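Local atomic coordinates of putative oxidoreductase (PDB entry 3NX4), a protein that probably acts as an NADPH-dependent acryloyl-CoA reductase of the medium-chain dehydrogenase/reductase family, binding NADP in a Rossmann-fold domain. Residues N40-L45 / G51-H56; E82-G87 / E277-L282; E92-G97 / G106-A111; T296-T299 / K305-D308. All coordinates share one frame; numbering follows the deposited sequence. Where two conformers were deposited one is given.

Interaction 2 is the fully buried contact of the four, interactions 1 and 4 are partly buried, and interaction 3 lies at the surface. Interactions 2, 3 and 4 reach the same mixed sheet: strands 82-86 and 110-111 are neighbours in it, and strand 295-299 joins it through its parallel neighbour 318-322. Interaction 1 touches interaction 3 through the Lys42–Glu92 salt bridge and interaction 4 through Ala44 against Ala307. The chemistry follows place: aliphatic packing next to the cofactor in interaction 1, a CH-pi contact plus a bridging water in interaction 2, an edge-to-face aromatic pair in interaction 3, and a CH-pi contact without any polar partner in interaction 4.

Interaction 1 (N40-L45 / G51-H56); sequences NYKDAL and GKIIRH. With NAP (NADP nicotinamide-adenine-dinucleotide phosphate), chain C.
Ile53 lays its side chain against two residues on one flank of helix 41-48, Lys42 and Leu45, which are nearly one turn apart. Towards Leu45 it runs at about a right angle, so that Ile53 CG1 rests on Leu45 CB at 3.6 Å while the two CD1 methyls of Ile53 and Leu45 stand 4.1 Å apart. Towards Lys42 the crossing is oblique, and Ile53 CD1 meets Lys42 CG at 3.6 Å. Ile53 CG2 lies beside Lys42 CG and CD. The lysine can offer its aliphatic part because CG is turned opposite the backbone N (chi1 -159°); a bend at chi3 (-64°) then carries NZ to its salt bridge with Glu92. The chain thus folds back on the helix it has just left, by apolar side-chain contacts.

At the start of that helix the work is polar. Asp43 OD2 takes two donors, Asn40 N at 2.8 Å and Asn40 ND2 at 3.0 Å, the latter nearly along the C-O axis, which holds the Asn40 amide and the first turn together. Next to it, Tyr41 N donates to NAP O1N, a phosphate oxygen of the cofactor, at 3.3 Å. Tyr41 CD1 lies 3.3 Å from NAP O2D, a ribose hydroxyl placed obliquely to the ring. Leu242 and Ile310 also touch the Tyr41 side chain. A helix N-terminus whose backbone N-H meets the cofactor pyrophosphate belongs here to the NADP cleft between the GroES-like and Rossmann-fold domains of this reductase family.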
loop_
_atom_site.group_PDB
_atom_site.type_symbol
_atom_site.label_atom_id
_atom_site.label_comp_id
_atom_site.label_asym_id
_atom_site.label_seq_id
_atom_site.Cartn_x
_atom_site.Cartn_y
_atom_site.Cartn_z
ATOM N N ASN A 40 9.981 12.331 20.924
ATOM C CA ASN A 40 9.023 11.686 20.040
ATOM C C ASN A 40 8.321 10.566 20.783
ATOM O O ASN A 40 8.735 10.177 21.871
ATOM C CB ASN A 40 9.744 11.100 18.820
ATOM C CG ASN A 40 10.430 12.161 17.992
ATOM O OD1 ASN A 40 9.816 12.742 17.094
ATOM N ND2 ASN A 40 11.711 12.429 18.291
ATOM N N TYR A 41 7.261 10.037 20.186
ATOM C CA TYR A 41 6.564 8.903 20.771
ATOM C C TYR A 41 7.558 7.784 21.073
ATOM O O TYR A 41 7.512 7.169 22.139
ATOM C CB TYR A 41 5.455 8.411 19.830
ATOM C CG TYR A 41 4.534 7.390 20.454
ATOM C CD1 TYR A 41 4.687 6.032 20.191
ATOM C CD2 TYR A 41 3.521 7.781 21.325
ATOM C CE1 TYR A 41 3.850 5.095 20.764
ATOM C CE2 TYR A 41 2.677 6.848 21.904
ATOM C CZ TYR A 41 2.848 5.507 21.624
ATOM O OH TYR A 41 2.013 4.578 22.202
ATOM N N LYS A 42 8.471 7.525 20.141
ATOM C CA LYS A 42 9.432 6.449 20.348
ATOM C C LYS A 42 10.352 6.741 21.541
ATOM O O LYS A 42 10.675 5.839 22.309
ATOM C CB LYS A 42 10.244 6.161 19.076
ATOM C CG LYS A 42 10.871 4.768 19.087
ATOM C CD LYS A 42 12.011 4.617 18.092
ATOM C CE LYS A 42 11.540 4.761 16.670
ATOM N NZ LYS A 42 12.624 4.402 15.705
ATOM N N ASP A 43 10.766 7.999 21.693
ATOM C CA ASP A 43 11.571 8.403 22.846
ATOM C C ASP A 43 10.784 8.194 24.146
ATOM O O ASP A 43 11.347 7.793 25.164
ATOM C CB ASP A 43 11.979 9.878 22.755
ATOM C CG ASP A 43 12.851 10.185 21.561
ATOM O OD1 ASP A 43 13.836 9.447 21.329
ATOM O OD2 ASP A 43 12.553 11.179 20.858
ATOM N N ALA A 44 9.486 8.492 24.114
ATOM C CA ALA A 44 8.645 8.339 25.300
ATOM C C ALA A 44 8.513 6.864 25.689
ATOM O O ALA A 44 8.562 6.521 26.868
ATOM C CB ALA A 44 7.264 8.987 25.087
ATOM N N LEU A 45 8.352 5.995 24.694
ATOM C CA LEU A 45 8.361 4.550 24.930
ATOM C C LEU A 45 9.674 4.097 25.571
ATOM O O LEU A 45 9.673 3.347 26.548
ATOM C CB LEU A 45 8.153 3.791 23.622
ATOM C CG LEU A 45 6.747 3.804 23.030
ATOM C CD1 LEU A 45 6.749 3.177 21.648
ATOM C CD2 LEU A 45 5.784 3.084 23.966
ATOM N N GLY A 51 7.334 -0.761 25.271
ATOM C CA GLY A 51 7.534 -0.921 23.844
ATOM C C GLY A 51 8.783 -1.655 23.394
ATOM O O GLY A 51 9.020 -1.786 22.192
ATOM N N LYS A 52 9.590 -2.125 24.340
ATOM C CA LYS A 52 10.769 -2.917 23.999
ATOM C C LYS A 52 11.684 -2.168 23.023
ATOM O O LYS A 52 12.411 -2.778 22.239
ATOM C CB LYS A 52 10.334 -4.266 23.407
ATOM C CG LYS A 52 11.457 -5.273 23.182
ATOM C CD LYS A 52 10.930 -6.545 22.524
ATOM C CE LYS A 52 10.273 -6.249 21.180
ATOM N NZ LYS A 52 9.664 -7.465 20.570
ATOM N N ILE A 53 11.644 -0.841 23.074
ATOM C CA ILE A 53 12.467 -0.015 22.199
ATOM C C ILE A 53 13.958 -0.190 22.488
ATOM O O ILE A 53 14.769 -0.317 21.569
ATOM C CB ILE A 53 12.117 1.476 22.346
ATOM C CG1 ILE A 53 10.641 1.717 22.025
ATOM C CG2 ILE A 53 13.012 2.321 21.450
ATOM C CD1 ILE A 53 10.304 1.545 20.558
ATOM N N ILE A 54 14.312 -0.217 23.765
ATOM C CA ILE A 54 15.705 -0.346 24.152
ATOM C C ILE A 54 16.035 -1.744 24.649
ATOM O O ILE A 54 15.450 -2.216 25.618
ATOM C CB ILE A 54 16.042 0.635 25.278
ATOM C CG1 ILE A 54 15.535 2.033 24.938
ATOM C CG2 ILE A 54 17.528 0.671 25.511
ATOM C CD1 ILE A 54 16.245 2.663 23.797
ATOM N N ARG A 55 16.977 -2.404 23.983
ATOM C CA ARG A 55 17.425 -3.723 24.414
ATOM C C ARG A 55 18.815 -3.679 25.049
ATOM O O ARG A 55 19.277 -4.663 25.610
ATOM C CB ARG A 55 17.387 -4.720 23.258
ATOM C CG ARG A 55 16.018 -5.311 23.021
ATOM C CD ARG A 55 16.028 -6.281 21.858
ATOM N NE ARG A 55 17.005 -7.353 22.028
ATOM C CZ ARG A 55 16.793 -8.450 22.746
ATOM N NH1 ARG A 55 15.634 -8.622 23.370
ATOM N NH2 ARG A 55 17.740 -9.372 22.840
ATOM N N HIS A 56 19.466 -2.527 24.969
ATOM C CA HIS A 56 20.794 -2.349 25.535
ATOM C C HIS A 56 20.792 -1.272 26.613
ATOM O O HIS A 56 20.295 -0.184 26.394
ATOM C CB HIS A 56 21.780 -1.944 24.437
ATOM C CG HIS A 56 22.183 -3.066 23.533
ATOM N ND1 HIS A 56 22.899 -4.156 23.977
ATOM C CD2 HIS A 56 21.997 -3.254 22.206
ATOM C CE1 HIS A 56 23.123 -4.977 22.967
ATOM N NE2 HIS A 56 22.583 -4.454 21.880
HETATM P PA NAP C . 2.112 11.549 19.460
HETATM O O1A NAP C . 2.565 12.950 19.490
HETATM O O2A NAP C . 1.931 10.862 20.749
HETATM O O5B NAP C . 0.798 11.417 18.561
HETATM C C5B NAP C . 0.032 10.248 18.647
HETATM C C4B NAP C . -1.416 10.713 18.589
HETATM O O4B NAP C . -2.243 9.590 18.452
HETATM C C3B NAP C . -1.853 11.426 19.871
HETATM O O3B NAP C . -1.671 12.824 19.753
HETATM C C2B NAP C . -3.328 11.084 19.959
HETATM O O2B NAP C . -4.025 12.050 19.209
HETATM C C1B NAP C . -3.431 9.764 19.213
HETATM N N9A NAP C . -3.534 8.620 20.130
HETATM C C8A NAP C . -2.774 8.372 21.247
HETATM N N7A NAP C . -3.185 7.195 21.779
HETATM C C5A NAP C . -4.174 6.690 21.013
HETATM C C6A NAP C . -4.940 5.535 21.101
HETATM N N6A NAP C . -4.761 4.667 22.089
HETATM N N1A NAP C . -5.894 5.290 20.145
HETATM C C2A NAP C . -6.095 6.184 19.115
HETATM N N3A NAP C . -5.339 7.335 19.034
HETATM C C4A NAP C . -4.399 7.580 19.972
HETATM O O3 NAP C . 3.172 10.665 18.618
HETATM P PN NAP C . 4.087 11.082 17.372
HETATM O O1N NAP C . 5.462 11.395 17.824
HETATM O O2N NAP C . 3.327 12.095 16.605
HETATM O O5D NAP C . 4.082 9.671 16.593
HETATM C C5D NAP C . 2.859 9.177 16.103
HETATM C C4D NAP C . 3.008 7.706 15.749
HETATM O O4D NAP C . 3.911 7.602 14.674
HETATM C C3D NAP C . 3.610 6.909 16.894
HETATM O O3D NAP C . 3.028 5.623 16.913
HETATM C C2D NAP C . 5.074 6.797 16.535
HETATM O O2D NAP C . 5.641 5.612 17.040
HETATM C C1D NAP C . 4.984 6.754 15.023
HETATM N N1N NAP C . 6.198 7.212 14.334
HETATM C C2N NAP C . 6.847 6.322 13.527
HETATM C C3N NAP C . 7.989 6.689 12.823
HETATM C C7N NAP C . 8.327 5.880 11.601
HETATM O O7N NAP C . 9.668 5.697 11.226
HETATM N N7N NAP C . 7.331 5.349 10.902
HETATM C C4N NAP C . 8.470 7.993 12.951
HETATM C C5N NAP C . 7.794 8.899 13.778
HETATM C C6N NAP C . 6.647 8.496 14.459
HETATM P P2B NAP C . -5.499 12.548 19.665
HETATM O O1X NAP C . -5.798 13.799 18.884
HETATM O O2X NAP C . -6.517 11.483 19.336
HETATM O O3X NAP C . -5.461 12.823 21.144
#

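Interaction 2 (E82-G87 / E277-L282); sequences EVLLTG and EAWARL
Trp279, on helix 272-285, projects its indole towards Leu84 and Thr86 of strand 82-86. From CB the side chain leaves opposite the carbonyl carbon (chi1 -77°), which aims the ring system at the strand. Farther out, the shared bond of the indole comes under leucine: CD2 of Trp279 lies 4.0 Å from Leu84 CD2, and CE2 of Trp279 lies 3.8 Å from Leu84 CD1. CE3, CZ3 and CH2 of the tryptophan all lie beneath Leu84 CD2, a methyl 3.8 Å from the centroid of the six-membered ring and only 2° off its normal, in a clear CH-pi contact. CZ2 is shared: Leu84 CD1 approaches it at 3.7 Å, and Thr86 CG2 reaches the ring edge in plane. Leu282 CD1 covers the opposite face, so the ring is sandwiched between two leucines, and Phe129 of helix 118-140 stacks with it.

Trp279 NE1, the indole's polar atom, lies 3.9 Å from Leu84 CD1. It donates in the ring plane to a water at 2.9 Å, and Thr86 OG1 bonds to the same water at 2.8 Å. The contact joins the mixed sheet to the helix that follows the last strand of the Rossmann-type sheet. Its chemistry implies a largely apolar, dispersion-dominated joint in which one bound water satisfies the indole N-H and links it to the threonine hydroxyl.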
loop_
_atom_site.group_PDB
_atom_site.type_symbol
_atom_site.label_atom_id
_atom_site.label_comp_id
_atom_site.label_asym_id
_atom_site.label_seq_id
_atom_site.Cartn_x
_atom_site.Cartn_y
_atom_site.Cartn_z
ATOM N N GLU A 82 27.128 23.627 11.756
ATOM C CA GLU A 82 25.802 23.299 12.285
ATOM C C GLU A 82 25.230 22.046 11.615
ATOM O O GLU A 82 25.192 21.957 10.384
ATOM C CB GLU A 82 24.828 24.471 12.085
ATOM C CG GLU A 82 25.212 25.764 12.817
ATOM C CD GLU A 82 25.081 25.655 14.328
ATOM O OE1 GLU A 82 24.013 25.216 14.815
ATOM O OE2 GLU A 82 26.050 26.011 15.031
ATOM N N VAL A 83 24.774 21.088 12.423
ATOM C CA VAL A 83 24.236 19.827 11.903
ATOM C C VAL A 83 22.994 19.363 12.657
ATOM O O VAL A 83 22.700 19.833 13.759
ATOM C CB VAL A 83 25.274 18.687 11.997
ATOM C CG1 VAL A 83 26.501 19.005 11.145
ATOM C CG2 VAL A 83 25.664 18.455 13.459
ATOM N N LEU A 84 22.258 18.432 12.057
ATOM C CA LEU A 84 21.141 17.811 12.751
ATOM C C LEU A 84 21.193 16.311 12.527
ATOM O O LEU A 84 21.870 15.836 11.625
ATOM C CB LEU A 84 19.800 18.396 12.279
ATOM C CG LEU A 84 19.334 18.142 10.839
ATOM C CD1 LEU A 84 18.816 16.713 10.666
ATOM C CD2 LEU A 84 18.223 19.137 10.488
ATOM N N LEU A 85 20.487 15.564 13.360
ATOM C CA LEU A 85 20.383 14.130 13.161
ATOM C C LEU A 85 19.012 13.652 13.613
ATOM O O LEU A 85 18.518 14.056 14.664
ATOM C CB LEU A 85 21.484 13.384 13.925
ATOM C CG LEU A 85 21.480 11.848 13.904
ATOM C CD1 LEU A 85 22.910 11.285 14.074
ATOM C CD2 LEU A 85 20.547 11.276 14.965
ATOM N N THR A 86 18.404 12.799 12.800
ATOM C CA THR A 86 17.243 12.030 13.224
ATOM C C THR A 86 17.449 10.582 12.784
ATOM O O THR A 86 17.961 10.321 11.684
ATOM C CB THR A 86 15.908 12.576 12.626
ATOM O OG1 THR A 86 15.896 12.399 11.202
ATOM C CG2 THR A 86 15.731 14.060 12.944
ATOM N N GLY A 87 17.080 9.639 13.645
ATOM C CA GLY A 87 16.977 8.246 13.226
ATOM C C GLY A 87 18.277 7.470 13.211
ATOM O O GLY A 87 19.135 7.662 14.074
ATOM N N GLU A 277 15.910 15.697 0.554
ATOM C CA GLU A 277 14.754 16.307 -0.088
ATOM C C GLU A 277 13.696 16.697 0.953
ATOM O O GLU A 277 13.106 17.772 0.894
ATOM C CB GLU A 277 14.165 15.328 -1.101
ATOM C CG GLU A 277 13.045 15.877 -1.961
ATOM C CD GLU A 277 12.533 14.850 -2.964
ATOM O OE1 GLU A 277 13.047 13.708 -2.974
ATOM O OE2 GLU A 277 11.617 15.184 -3.744
ATOM N N ALA A 278 13.454 15.805 1.907
ATOM C CA ALA A 278 12.424 16.064 2.908
ATOM C C ALA A 278 12.773 17.335 3.694
ATOM O O ALA A 278 11.928 18.212 3.884
ATOM C CB ALA A 278 12.260 14.871 3.836
ATOM N N TRP A 279 14.025 17.445 4.139
ATOM C CA TRP A 279 14.437 18.626 4.905
ATOM C C TRP A 279 14.278 19.903 4.084
ATOM O O TRP A 279 13.737 20.891 4.557
ATOM C CB TRP A 279 15.869 18.478 5.458
ATOM C CG TRP A 279 15.907 17.576 6.648
ATOM C CD1 TRP A 279 16.418 16.309 6.701
ATOM C CD2 TRP A 279 15.350 17.843 7.948
ATOM N NE1 TRP A 279 16.238 15.782 7.959
ATOM C CE2 TRP A 279 15.578 16.698 8.741
ATOM C CE3 TRP A 279 14.698 18.944 8.522
ATOM C CZ2 TRP A 279 15.182 16.621 10.076
ATOM C CZ3 TRP A 279 14.297 18.867 9.862
ATOM C CH2 TRP A 279 14.541 17.712 10.619
ATOM N N ALA A 280 14.731 19.868 2.838
ATOM C CA ALA A 280 14.545 21.008 1.953
ATOM C C ALA A 280 13.058 21.381 1.812
ATOM O O ALA A 280 12.713 22.558 1.805
ATOM C CB ALA A 280 15.164 20.723 0.592
ATOM N N ARG A 281 12.181 20.383 1.702
ATOM C CA ARG A 281 10.739 20.651 1.557
ATOM C C ARG A 281 10.147 21.252 2.836
ATOM O O ARG A 281 9.317 22.163 2.782
ATOM C CB ARG A 281 9.962 19.378 1.173
ATOM C CG ARG A 281 10.128 18.927 -0.305
ATOM C CD ARG A 281 9.329 19.790 -1.276
ATOM N NE ARG A 281 7.910 19.908 -0.908
ATOM C CZ ARG A 281 6.957 19.054 -1.280
ATOM N NH1 ARG A 281 7.263 18.013 -2.041
ATOM N NH2 ARG A 281 5.692 19.246 -0.898
ATOM N N LEU A 282 10.567 20.732 3.982
ATOM C CA LEU A 282 10.135 21.272 5.266
ATOM C C LEU A 282 10.466 22.762 5.394
ATOM O O LEU A 282 9.623 23.564 5.786
ATOM C CB LEU A 282 10.770 20.483 6.418
ATOM C CG LEU A 282 10.119 19.117 6.684
ATOM C CD1 LEU A 282 11.079 18.245 7.468
ATOM C CD2 LEU A 282 8.781 19.277 7.431
HETATM O O HOH W 1 17.422 13.442 9.164
#

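Interaction 3 (E92-G97 / G106-A111); sequences ENHWGG and GDWLVA
His94 NE2 hydrogen-bonds to the carbonyl oxygen of Arg103, a bond that needs the proton on NE2 and steadies the imidazole while Trp108 comes up to its face. The pair lies in the GroES-like domain, where the loop after strand 82-86 meets the short 3-10 turn 106-108 that leads towards strand 110-111. The two rings form a T-shaped, edge-to-face pair: centroids 5.1 Å apart, planes at 85°, with the benzo edge of the indole pointing at the flat side of the histidine. In His94 a CG set opposite the backbone N (chi1 -173°) sends the imidazole toward the indole, and chi2 of 96° turns its face to it.

Other side chains surround both partners. Val104 and Pro26 touch His94, while Trp108 stacks on Trp88 and leans on Leu85 of strand 82-86. Leu109 N bonds to Gly106 O at 3.2 Å, closing the turn that carries the tryptophan. Beyond it the chain joins the sheet, where Val110 O is a probable acceptor for Leu84 N.

The contact lies away from the NADP site and is packing between the loop after strand 82-86 and the 3-10 turn that precedes strand 110-111. The C-H rim of the indole, probably slightly positive, points at the pi face of the imidazole. The touching atom is Trp108 CZ3, placed 3.7 Å above the imidazole plane over its centre, with His94 CG and ND1 both 3.8 Å from it.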
loop_
_atom_site.group_PDB
_atom_site.type_symbol
_atom_site.label_atom_id
_atom_site.label_comp_id
_atom_site.label_asym_id
_atom_site.label_seq_id
_atom_site.Cartn_x
_atom_site.Cartn_y
_atom_site.Cartn_z
ATOM N N GLU A 92 18.286 4.329 20.028
ATOM C CA GLU A 92 17.744 2.973 20.143
ATOM C C GLU A 92 18.820 1.919 20.396
ATOM O O GLU A 92 18.682 1.069 21.269
ATOM C CB GLU A 92 17.008 2.561 18.872
ATOM C CG GLU A 92 15.822 3.420 18.515
ATOM C CD GLU A 92 15.189 2.993 17.210
ATOM O OE1 GLU A 92 15.391 3.688 16.199
ATOM O OE2 GLU A 92 14.510 1.950 17.191
ATOM N N ASN A 93 19.905 2.007 19.633
ATOM C CA ASN A 93 21.050 1.123 19.783
ATOM C C ASN A 93 22.354 1.907 19.887
ATOM O O ASN A 93 23.423 1.331 20.039
ATOM C CB ASN A 93 21.121 0.083 18.663
ATOM C CG ASN A 93 21.082 0.703 17.285
ATOM O OD1 ASN A 93 21.749 1.698 17.020
ATOM N ND2 ASN A 93 20.304 0.106 16.397
ATOM N N HIS A 94 22.259 3.224 19.783
ATOM C CA HIS A 94 23.427 4.086 19.873
ATOM C C HIS A 94 23.129 5.272 20.784
ATOM O O HIS A 94 22.095 5.912 20.634
ATOM C CB HIS A 94 23.804 4.567 18.473
ATOM C CG HIS A 94 25.091 5.326 18.411
ATOM N ND1 HIS A 94 26.289 4.731 18.086
ATOM C CD2 HIS A 94 25.363 6.636 18.613
ATOM C CE1 HIS A 94 27.247 5.641 18.097
ATOM N NE2 HIS A 94 26.710 6.804 18.414
ATOM N N TRP A 95 24.028 5.583 21.712
ATOM C CA TRP A 95 23.807 6.722 22.598
ATOM C C TRP A 95 23.385 7.952 21.806
ATOM O O TRP A 95 24.013 8.308 20.806
ATOM C CB TRP A 95 25.047 7.011 23.442
ATOM C CG TRP A 95 25.188 6.077 24.611
ATOM C CD1 TRP A 95 24.531 4.894 24.804
ATOM C CD2 TRP A 95 26.028 6.261 25.757
ATOM N NE1 TRP A 95 24.917 4.329 25.996
ATOM C CE2 TRP A 95 25.833 5.150 26.601
ATOM C CE3 TRP A 95 26.928 7.255 26.149
ATOM C CZ2 TRP A 95 26.505 5.006 27.812
ATOM C CZ3 TRP A 95 27.592 7.112 27.351
ATOM C CH2 TRP A 95 27.375 5.998 28.169
ATOM N N GLY A 96 22.320 8.600 22.268
ATOM C CA GLY A 96 21.616 9.572 21.459
ATOM C C GLY A 96 21.624 11.026 21.886
ATOM O O GLY A 96 22.570 11.521 22.502
ATOM N N GLY A 97 20.529 11.707 21.558
ATOM C CA GLY A 97 20.514 13.154 21.519
ATOM C C GLY A 97 20.144 13.860 22.800
ATOM O O GLY A 97 20.314 15.078 22.905
ATOM N N GLY A 106 29.523 10.070 10.449
ATOM C CA GLY A 106 29.181 11.114 9.502
ATOM C C GLY A 106 27.975 10.788 8.632
ATOM O O GLY A 106 27.207 11.682 8.284
ATOM N N ASP A 107 27.808 9.514 8.275
ATOM C CA ASP A 107 26.692 9.091 7.427
ATOM C C ASP A 107 25.305 9.422 8.015
ATOM O O ASP A 107 24.327 9.514 7.279
ATOM C CB ASP A 107 26.737 7.588 7.180
ATOM C CG ASP A 107 27.744 7.183 6.121
ATOM O OD1 ASP A 107 28.276 8.056 5.395
ATOM O OD2 ASP A 107 27.974 5.962 6.015
ATOM N N TRP A 108 25.220 9.571 9.333
ATOM C CA TRP A 108 23.924 9.751 9.994
ATOM C C TRP A 108 23.538 11.218 10.154
ATOM O O TRP A 108 22.427 11.537 10.572
ATOM C CB TRP A 108 23.948 9.108 11.377
ATOM C CG TRP A 108 24.229 7.646 11.368
ATOM C CD1 TRP A 108 24.165 6.793 10.295
ATOM C CD2 TRP A 108 24.642 6.857 12.485
ATOM N NE1 TRP A 108 24.504 5.519 10.687
ATOM C CE2 TRP A 108 24.799 5.532 12.026
ATOM C CE3 TRP A 108 24.898 7.144 13.834
ATOM C CZ2 TRP A 108 25.195 4.497 12.866
ATOM C CZ3 TRP A 108 25.288 6.115 14.667
ATOM C CH2 TRP A 108 25.439 4.807 14.178
ATOM N N LEU A 109 24.464 12.106 9.825
ATOM C CA LEU A 109 24.262 13.528 10.039
ATOM C C LEU A 109 23.684 14.187 8.803
ATOM O O LEU A 109 23.840 13.690 7.688
ATOM C CB LEU A 109 25.595 14.191 10.401
ATOM C CG LEU A 109 26.134 13.899 11.805
ATOM C CD1 LEU A 109 27.573 14.366 11.945
ATOM C CD2 LEU A 109 25.252 14.568 12.869
ATOM N N VAL A 110 23.005 15.305 9.019
ATOM C CA VAL A 110 22.543 16.152 7.939
ATOM C C VAL A 110 23.051 17.565 8.205
ATOM O O VAL A 110 22.849 18.094 9.298
ATOM C CB VAL A 110 21.005 16.167 7.897
ATOM C CG1 VAL A 110 20.503 17.147 6.863
ATOM C CG2 VAL A 110 20.478 14.768 7.624
ATOM N N ALA A 111 23.720 18.178 7.232
ATOM C CA ALA A 111 24.131 19.578 7.399
ATOM C C ALA A 111 22.880 20.429 7.631
ATOM O O ALA A 111 21.872 20.251 6.949
ATOM C CB ALA A 111 24.896 20.066 6.184
#

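Interaction 4 (T296-T299 / K305-D308); sequences TEIT and KFAD
Ile298 meets Phe306 with chi1 at 68°, which places CG1 between the backbone N and the carbonyl carbon and leaves CG2 on the side away from that carbon. That methyl then drops onto the phenyl ring, which Phe306 extends from helix 303-311 with its own chi1 at -87°. CG2 of Ile298 sits 3.6 Å from the Phe306 ring centroid and 14° off the ring normal, a CH-pi contact over the middle of the face. Its nearest ring atom is Phe306 CZ at 3.5 Å. The other arm of the isoleucine follows the phenylalanine back towards its root, Ile298 CD1 lying 4.0 Å from Phe306 CB. Thr296, on the same side of strand 295-299, adds CG2 at 4.3 Å from Phe306 CE1, a looser, oblique touch.

Strand 295-299, helix 303-311 and strand 318-322 make a beta-alpha-beta unit with parallel strands, and this pair packs its first strand against its helix. Leu39 touches both Ile298 and Phe306, continuing the apolar layer to strand 30-39 of the same mixed sheet, while on the helix Ala307 packs on helix 41-48. Between the two segments the chemistry is wholly apolar: a methyl seated on an aromatic face, which implies that the join rests on shape fit and dispersion without directional polar bonds.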
loop_
_atom_site.group_PDB
_atom_site.type_symbol
_atom_site.label_atom_id
_atom_site.label_comp_id
_atom_site.label_asym_id
_atom_site.label_seq_id
_atom_site.Cartn_x
_atom_site.Cartn_y
_atom_site.Cartn_z
ATOM N N THR A 296 6.404 23.026 22.597
ATOM C CA THR A 296 6.552 23.300 24.015
ATOM C C THR A 296 7.999 23.022 24.392
ATOM O O THR A 296 8.486 21.901 24.216
ATOM C CB THR A 296 5.624 22.430 24.868
ATOM O OG1 THR A 296 4.272 22.680 24.488
ATOM C CG2 THR A 296 5.792 22.758 26.343
ATOM N N GLU A 297 8.692 24.044 24.893
ATOM C CA GLU A 297 10.109 23.908 25.222
ATOM C C GLU A 297 10.311 23.492 26.672
ATOM O O GLU A 297 9.789 24.123 27.578
ATOM C CB GLU A 297 10.857 25.219 24.962
ATOM C CG GLU A 297 12.346 25.145 25.288
ATOM C CD GLU A 297 13.055 26.461 25.055
ATOM O OE1 GLU A 297 12.841 27.076 23.985
ATOM O OE2 GLU A 297 13.824 26.882 25.941
ATOM N N ILE A 298 11.068 22.424 26.889
ATOM C CA ILE A 298 11.339 21.949 28.240
ATOM C C ILE A 298 12.837 21.794 28.410
ATOM O O ILE A 298 13.595 21.929 27.449
ATOM C CB ILE A 298 10.677 20.588 28.501
ATOM C CG1 ILE A 298 11.345 19.497 27.650
ATOM C CG2 ILE A 298 9.187 20.663 28.191
ATOM C CD1 ILE A 298 10.852 18.101 27.969
ATOM N N THR A 299 13.269 21.513 29.633
ATOM C CA THR A 299 14.675 21.239 29.880
ATOM C C THR A 299 14.886 19.737 29.961
ATOM O O THR A 299 13.929 18.970 30.016
ATOM C CB THR A 299 15.152 21.867 31.188
ATOM O OG1 THR A 299 14.484 21.224 32.278
ATOM C CG2 THR A 299 14.829 23.354 31.201
ATOM N N LYS A 305 9.175 13.355 32.936
ATOM C CA LYS A 305 7.802 13.780 33.196
ATOM C C LYS A 305 7.036 13.926 31.893
ATOM O O LYS A 305 5.873 13.525 31.793
ATOM C CB LYS A 305 7.786 15.107 33.959
ATOM C CG LYS A 305 6.404 15.718 34.108
ATOM C CD LYS A 305 6.426 16.942 35.017
ATOM C CE LYS A 305 7.357 18.019 34.480
ATOM N NZ LYS A 305 7.350 19.240 35.337
ATOM N N PHE A 306 7.687 14.495 30.884
ATOM C CA PHE A 306 7.010 14.699 29.609
ATOM C C PHE A 306 6.817 13.400 28.833
ATOM O O PHE A 306 5.824 13.248 28.122
ATOM C CB PHE A 306 7.688 15.797 28.782
ATOM C CG PHE A 306 7.184 17.172 29.104
ATOM C CD1 PHE A 306 6.307 17.827 28.246
ATOM C CD2 PHE A 306 7.540 17.791 30.295
ATOM C CE1 PHE A 306 5.810 19.096 28.568
ATOM C CE2 PHE A 306 7.048 19.058 30.629
ATOM C CZ PHE A 306 6.183 19.712 29.765
ATOM N N ALA A 307 7.746 12.459 28.987
ATOM C CA ALA A 307 7.584 11.138 28.379
ATOM C C ALA A 307 6.324 10.455 28.916
ATOM O O ALA A 307 5.588 9.814 28.165
ATOM C CB ALA A 307 8.809 10.272 28.622
ATOM N N ASP A 308 6.070 10.607 30.215
ATOM C CA ASP A 308 4.851 10.063 30.806
ATOM C C ASP A 308 3.621 10.701 30.183
ATOM O O ASP A 308 2.693 10.006 29.773
ATOM C CB ASP A 308 4.838 10.262 32.317
ATOM C CG ASP A 308 5.713 9.263 33.037
ATOM O OD1 ASP A 308 5.961 8.179 32.469
ATOM O OD2 ASP A 308 6.147 9.558 34.173
#